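Local coordinates for Low molecular weight phosphotyrosine phosphatase family protein (Streptococcus pyogenes, PDB 5GOT) that probably removes phosphate from phosphotyrosine residues of proteins, as a low molecular weight protein tyrosine phosphatase, at residues 11-16 with 115-120. Numbering follows the deposited sequence.
Sequences NICRSP and DPWYTN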
# COMPACT_ATOMS: atom_id res chain seq x y z
N ASN A 11 -8.21 -4.37 1.42
CA ASN A 11 -6.92 -4.70 2.05
C ASN A 11 -6.62 -6.20 1.97
O ASN A 11 -6.10 -6.80 2.91
CB ASN A 11 -6.89 -4.21 3.52
CG ASN A 11 -5.51 -4.31 4.18
OD1 ASN A 11 -5.41 -4.65 5.38
ND2 ASN A 11 -4.44 -3.99 3.44
N ILE A 12 -6.97 -6.82 0.84
CA ILE A 12 -6.54 -8.18 0.57
C ILE A 12 -5.87 -8.34 -0.78
O ILE A 12 -5.15 -9.33 -0.98
CB ILE A 12 -7.71 -9.20 0.72
CG1 ILE A 12 -8.80 -8.99 -0.34
CG2 ILE A 12 -8.31 -9.19 2.13
CD1 ILE A 12 -9.87 -10.11 -0.29
N CYS A 13 -6.02 -7.38 -1.72
CA CYS A 13 -5.42 -7.49 -3.05
C CYS A 13 -4.33 -6.45 -3.23
O CYS A 13 -3.14 -6.77 -3.03
CB CYS A 13 -6.51 -7.34 -4.13
SG CYS A 13 -7.66 -8.77 -4.26
N ARG A 14 -4.64 -5.22 -3.63
CA ARG A 14 -3.61 -4.28 -4.07
C ARG A 14 -2.80 -3.73 -2.91
O ARG A 14 -1.56 -3.69 -2.96
CB ARG A 14 -4.25 -3.12 -4.86
CG ARG A 14 -4.59 -3.44 -6.30
CD ARG A 14 -5.38 -2.31 -6.95
NE ARG A 14 -6.59 -2.03 -6.20
CZ ARG A 14 -7.50 -1.13 -6.55
NH1 ARG A 14 -7.33 -0.42 -7.65
NH2 ARG A 14 -8.59 -0.96 -5.80
N SER A 15 -3.47 -3.28 -1.83
CA SER A 15 -2.70 -2.59 -0.81
C SER A 15 -1.74 -3.53 -0.07
O SER A 15 -0.62 -3.10 0.23
CB SER A 15 -3.60 -1.85 0.19
OG SER A 15 -4.58 -2.69 0.78
N PRO A 16 -2.10 -4.79 0.25
CA PRO A 16 -1.07 -5.68 0.82
C PRO A 16 0.07 -5.93 -0.13
O PRO A 16 1.23 -6.06 0.29
CB PRO A 16 -1.84 -6.98 1.14
CG PRO A 16 -3.25 -6.65 1.07
CD PRO A 16 -3.40 -5.48 0.12
N ASP A 115 -7.69 -2.69 -10.83
CA ASP A 115 -8.21 -3.46 -9.72
C ASP A 115 -8.29 -4.93 -10.14
O ASP A 115 -9.15 -5.29 -10.95
CB ASP A 115 -9.57 -2.92 -9.30
CG ASP A 115 -10.10 -3.55 -8.03
OD1 ASP A 115 -9.45 -4.48 -7.50
OD2 ASP A 115 -11.17 -3.12 -7.57
N PRO A 116 -7.42 -5.80 -9.61
CA PRO A 116 -7.46 -7.20 -10.04
C PRO A 116 -8.63 -7.97 -9.45
O PRO A 116 -8.83 -9.13 -9.82
CB PRO A 116 -6.13 -7.76 -9.53
CG PRO A 116 -5.93 -7.00 -8.24
CD PRO A 116 -6.45 -5.59 -8.52
N TRP A 117 -9.39 -7.36 -8.54
CA TRP A 117 -10.70 -7.91 -8.21
C TRP A 117 -11.58 -7.99 -9.45
O TRP A 117 -12.47 -8.85 -9.53
CB TRP A 117 -11.38 -7.08 -7.12
CG TRP A 117 -12.70 -7.68 -6.65
CD1 TRP A 117 -13.96 -7.36 -7.09
CD2 TRP A 117 -12.87 -8.71 -5.67
NE1 TRP A 117 -14.90 -8.12 -6.45
CE2 TRP A 117 -14.26 -8.95 -5.57
CE3 TRP A 117 -11.99 -9.44 -4.87
CZ2 TRP A 117 -14.78 -9.90 -4.68
CZ3 TRP A 117 -12.51 -10.38 -3.99
CH2 TRP A 117 -13.90 -10.60 -3.91
N TYR A 118 -11.35 -7.12 -10.43
CA TYR A 118 -12.09 -7.15 -11.68
C TYR A 118 -11.27 -7.70 -12.84
O TYR A 118 -11.79 -8.49 -13.63
CB TYR A 118 -12.62 -5.75 -12.03
CG TYR A 118 -13.62 -5.27 -11.00
CD1 TYR A 118 -14.91 -5.79 -10.96
CD2 TYR A 118 -13.26 -4.34 -10.04
CE1 TYR A 118 -15.83 -5.38 -9.99
CE2 TYR A 118 -14.16 -3.91 -9.08
CZ TYR A 118 -15.45 -4.43 -9.06
OH TYR A 118 -16.33 -4.00 -8.09
N THR A 119 -9.99 -7.32 -12.97
CA THR A 119 -9.20 -7.79 -14.10
C THR A 119 -8.68 -9.20 -13.90
O THR A 119 -8.38 -9.89 -14.88
CB THR A 119 -7.99 -6.88 -14.35
OG1 THR A 119 -7.04 -7.10 -13.30
CG2 THR A 119 -8.40 -5.41 -14.40
N ASN A 120 -8.52 -9.61 -12.63
CA ASN A 120 -7.87 -10.87 -12.26
C ASN A 120 -6.47 -10.98 -12.86
O ASN A 120 -5.93 -12.09 -13.00
CB ASN A 120 -8.72 -12.08 -12.65
CG ASN A 120 -8.25 -13.34 -11.97
OD1 ASN A 120 -7.99 -13.32 -10.78
ND2 ASN A 120 -8.10 -14.41 -12.73
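Cys13 faces the short helix 116-119 with both atoms of its side chain. CB rests 4.2 Å from CG of the Pro116 ring, while SG reaches the six-membered part of the Trp117 indole, approaching its edge near the ring plane, with CE3 at 4.4 Å. The touch is loose and apolar, and no hydrogen bond joins the two segments. Arg14, next along, makes the larger contact. Its CG lies 3.6 Å from Pro116 CD; beyond this the chain bends about CG-CD (chi3 -57°), turning a guanidinium face to Asp115. The carboxylate stacks on that face rather than meeting it end-on: the planes are 2° apart, with Asp115 CG offset toward the rim, 3.7 Å from Arg14 NH2. Arg14 NH2 and Asp115 OD2, 3.8 Å apart, form a long salt bridge in which no N-H points at the oxygen. Directed bonding lies elsewhere: NH1 donates to Val113 O and pairs with Asp86. The sequence and family identify 11-15 as part of the C(X)5R(S/T) phosphate-binding P-loop, running from Cys8 to Ser15, and 115-120 as the segment that in relatives carries the general acid; the stack thus brings together the P-loop arginine and, probably, that acid. Asp115 is also the N-cap of helix 116-119, its OD1 accepting from Trp117 N at 3.1 Å. On the side of the P-loop away from this helix, Ser15 OG accepts from Asn11 ND2 at 3.0 Å, nearly straight (163°) and close to the amide plane, tying the loop to the start of helix 14-23; Asn11 OD1 is held in turn by Lys66 NZ and Lys69 N.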